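Local coordinates for putative adenylate cyclase (Vibrio parahaemolyticus, PDB 2ACA), which is of unknown function but, as a CYTH-domain protein related to class IV adenylate cyclases, probably binds phosphate-bearing substrates such as nucleotides, at residues L62-I67 against T91-A96. Residues are numbered along the deposited sequence; the frame is centred on the assembly and turned at random.
With PO4 (phosphate ion), chain D.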
ATOM      1  N   LEU A  62      -0.224  -1.945 -13.419  1.00  7.29           N
ATOM      2  CA  LEU A  62       0.126  -1.829 -12.008  1.00  9.31           C
ATOM      3  C   LEU A  62       0.942  -0.553 -11.899  1.00  8.03           C
ATOM      4  O   LEU A  62       1.970  -0.421 -12.549  1.00  9.44           O
ATOM      5  CB  LEU A  62       0.963  -3.042 -11.594  1.00  7.92           C
ATOM      6  CG  LEU A  62       1.683  -3.020 -10.244  1.00 11.64           C
ATOM      7  CD1 LEU A  62       0.697  -2.889  -9.099  1.00  9.91           C
ATOM      8  CD2 LEU A  62       2.484  -4.315 -10.108  1.00 10.48           C
ATOM      9  N   VAL A  63       0.493   0.383 -11.077  1.00  7.53           N
ATOM     10  CA  VAL A  63       1.187   1.651 -10.968  1.00  6.09           C
ATOM     11  C   VAL A  63       1.423   2.188  -9.564  1.00  5.17           C
ATOM     12  O   VAL A  63       0.566   2.074  -8.693  1.00  7.61           O
ATOM     13  CB  VAL A  63       0.396   2.749 -11.761  1.00 14.81           C
ATOM     14  CG1 VAL A  63       1.066   4.116 -11.609  1.00 11.94           C
ATOM     15  CG2 VAL A  63       0.289   2.355 -13.238  1.00 12.26           C
ATOM     16  N   LEU A  64       2.606   2.748  -9.344  1.00  3.21           N
ATOM     17  CA  LEU A  64       2.911   3.408  -8.091  1.00  3.20           C
ATOM     18  C   LEU A  64       2.890   4.873  -8.537  1.00  5.73           C
ATOM     19  O   LEU A  64       3.457   5.216  -9.587  1.00  6.86           O
ATOM     20  CB  LEU A  64       4.283   2.991  -7.554  1.00  7.46           C
ATOM     21  CG  LEU A  64       4.295   1.602  -6.879  1.00  8.96           C
ATOM     22  CD1 LEU A  64       5.642   1.328  -6.222  1.00  7.07           C
ATOM     23  CD2 LEU A  64       3.191   1.546  -5.825  1.00  7.51           C
ATOM     24  N   ARG A  65       2.221   5.733  -7.780  1.00  7.45           N
ATOM     25  CA  ARG A  65       2.114   7.140  -8.173  1.00  9.98           C
ATOM     26  C   ARG A  65       2.314   8.082  -7.014  1.00 10.35           C
ATOM     27  O   ARG A  65       1.788   7.856  -5.929  1.00 13.38           O
ATOM     28  CB  ARG A  65       0.738   7.392  -8.817  1.00 13.57           C
ATOM     29  CG  ARG A  65       0.337   8.863  -8.967  1.00 12.37           C
ATOM     30  CD  ARG A  65      -1.088   8.997  -9.546  1.00  8.71           C
ATOM     31  NE  ARG A  65      -1.213   8.341 -10.844  1.00 11.91           N
ATOM     32  CZ  ARG A  65      -2.365   8.171 -11.492  1.00 12.35           C
ATOM     33  NH1 ARG A  65      -3.498   8.609 -10.962  1.00 11.22           N
ATOM     34  NH2 ARG A  65      -2.386   7.566 -12.671  1.00 14.81           N
ATOM     35  N   GLU A  66       3.081   9.141  -7.256  1.00  8.56           N
ATOM     36  CA  GLU A  66       3.362  10.152  -6.241  1.00  9.83           C
ATOM     37  C   GLU A  66       3.092  11.539  -6.819  1.00 12.25           C
ATOM     38  O   GLU A  66       3.515  11.861  -7.929  1.00  9.32           O
ATOM     39  CB  GLU A  66       4.817  10.064  -5.775  1.00 15.05           C
ATOM     40  CG  GLU A  66       5.226  11.178  -4.829  1.00 19.47           C
ATOM     41  CD  GLU A  66       6.626  10.988  -4.263  1.00 19.17           C
ATOM     42  OE1 GLU A  66       7.574  10.811  -5.053  1.00 23.19           O
ATOM     43  OE2 GLU A  66       6.779  11.024  -3.027  1.00 23.11           O
ATOM     44  N   ILE A  67       2.377  12.347  -6.047  1.00 17.85           N
ATOM     45  CA  ILE A  67       2.023  13.694  -6.446  1.00 18.50           C
ATOM     46  C   ILE A  67       2.606  14.647  -5.415  1.00 20.28           C
ATOM     47  O   ILE A  67       2.287  14.564  -4.230  1.00 21.79           O
ATOM     48  CB  ILE A  67       0.479  13.856  -6.509  1.00 14.10           C
ATOM     49  CG1 ILE A  67      -0.101  12.866  -7.530  1.00 11.55           C
ATOM     50  CG2 ILE A  67       0.118  15.286  -6.903  1.00 15.25           C
ATOM     51  CD1 ILE A  67      -1.610  12.823  -7.577  1.00 12.03           C
ATOM     52  N   THR A  91       1.755   5.131   2.491  1.00 14.87           N
ATOM     53  CA  THR A  91       2.574   6.145   3.151  1.00 14.04           C
ATOM     54  C   THR A  91       4.052   6.112   2.758  1.00 14.47           C
ATOM     55  O   THR A  91       4.724   7.136   2.802  1.00 15.65           O
ATOM     56  CB  THR A  91       2.472   6.025   4.683  1.00 14.63           C
ATOM     57  OG1 THR A  91       2.825   4.692   5.077  1.00 16.56           O
ATOM     58  CG2 THR A  91       1.044   6.330   5.144  1.00 16.33           C
ATOM     59  N   LYS A  92       4.559   4.951   2.365  1.00 16.33           N
ATOM     60  CA  LYS A  92       5.970   4.839   1.981  1.00 18.47           C
ATOM     61  C   LYS A  92       6.133   4.358   0.547  1.00 15.79           C
ATOM     62  O   LYS A  92       6.074   3.163   0.269  1.00 15.37           O
ATOM     63  CB  LYS A  92       6.703   3.880   2.925  1.00 31.34           C
ATOM     64  CG  LYS A  92       6.722   4.328   4.374  1.00 36.24           C
ATOM     65  CD  LYS A  92       7.376   3.282   5.266  1.00 39.73           C
ATOM     66  CE  LYS A  92       7.312   3.698   6.726  1.00 43.41           C
ATOM     67  NZ  LYS A  92       5.904   3.913   7.183  1.00 46.26           N
ATOM     68  N   LEU A  93       6.353   5.299  -0.359  1.00 13.99           N
ATOM     69  CA  LEU A  93       6.517   4.988  -1.772  1.00 14.04           C
ATOM     70  C   LEU A  93       7.729   4.107  -2.046  1.00 11.94           C
ATOM     71  O   LEU A  93       7.647   3.145  -2.819  1.00 12.34           O
ATOM     72  CB  LEU A  93       6.643   6.286  -2.575  1.00 14.17           C
ATOM     73  CG  LEU A  93       7.004   6.114  -4.045  1.00 14.81           C
ATOM     74  CD1 LEU A  93       5.878   5.384  -4.772  1.00 10.91           C
ATOM     75  CD2 LEU A  93       7.262   7.484  -4.658  1.00 15.77           C
ATOM     76  N   ASP A  94       8.856   4.441  -1.425  1.00 15.12           N
ATOM     77  CA  ASP A  94      10.071   3.664  -1.632  1.00 18.09           C
ATOM     78  C   ASP A  94       9.882   2.223  -1.140  1.00 17.99           C
ATOM     79  O   ASP A  94      10.338   1.275  -1.775  1.00 19.15           O
ATOM     80  CB  ASP A  94      11.266   4.322  -0.927  1.00 47.09           C
ATOM     81  CG  ASP A  94      10.910   4.885   0.438  1.00 52.26           C
ATOM     82  OD1 ASP A  94       9.869   4.483   1.007  1.00 55.43           O
ATOM     83  OD2 ASP A  94      11.681   5.729   0.946  1.00 52.87           O
ATOM     84  N   SER A  95       9.200   2.052  -0.016  1.00 10.39           N
ATOM     85  CA  SER A  95       8.975   0.703   0.486  1.00 11.89           C
ATOM     86  C   SER A  95       8.125  -0.060  -0.523  1.00 10.34           C
ATOM     87  O   SER A  95       8.428  -1.207  -0.864  1.00 10.45           O
ATOM     88  CB  SER A  95       8.288   0.753   1.843  1.00 16.99           C
ATOM     89  OG  SER A  95       9.129   1.393   2.775  1.00 20.31           O
ATOM     90  N   ALA A  96       7.074   0.591  -1.015  1.00 11.01           N
ATOM     91  CA  ALA A  96       6.197  -0.018  -2.010  1.00 11.81           C
ATOM     92  C   ALA A  96       6.987  -0.453  -3.252  1.00 10.24           C
ATOM     93  O   ALA A  96       6.802  -1.561  -3.766  1.00  9.66           O
ATOM     94  CB  ALA A  96       5.092   0.967  -2.406  1.00  9.59           C
TER
HETATM   95  P   PO4 D 304      -5.681   8.762 -14.170  1.00 47.28           P
HETATM   96  O1  PO4 D 304      -4.581   8.625 -15.160  1.00 47.55           O
HETATM   97  O2  PO4 D 304      -6.969   8.368 -14.798  1.00 48.96           O
HETATM   98  O3  PO4 D 304      -5.764  10.172 -13.715  1.00 48.82           O
HETATM   99  O4  PO4 D 304      -5.411   7.883 -13.004  1.00 49.87           O
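The backbones of strand 61-68 and helix 93-102 come closest at L64 and L93, whose CA atoms are 7.4 Å apart. K92 is the N-cap residue, and its carbonyl O accepts the first helical bond, from A96 N. Alternation along a strand gives each face its own task: L64 and E66 point toward the helix, R65 away from it. With CG anti to the backbone N (chi1 172°), the L93 chain extends toward the strand and its two methyls divide between L64 and E66. CD1 lies 4.0 Å from L64 CB; the E66 and L93 side chains cross at about a right angle, which puts L93 CD2 3.4 Å from E66 OE1. One helical turn on, the A96 CB methyl rests on the branched end of L64, 3.9 Å from CD1, while I90, Q97 and L100 also touch L64. In the CYTH fold, antiparallel strands form a tunnel whose charged interior handles phosphates. Consistent with such a site, on the strand face turned from the helix R65 NH1 and NH2 both donate to O4 of a phosphate ion, probably from the crystallisation liquor, at 2.9 and 3.1 Å, with O4 in the guanidinium plane. Salt bridges from R65 NE to E43 and D45 help hold the guanidinium.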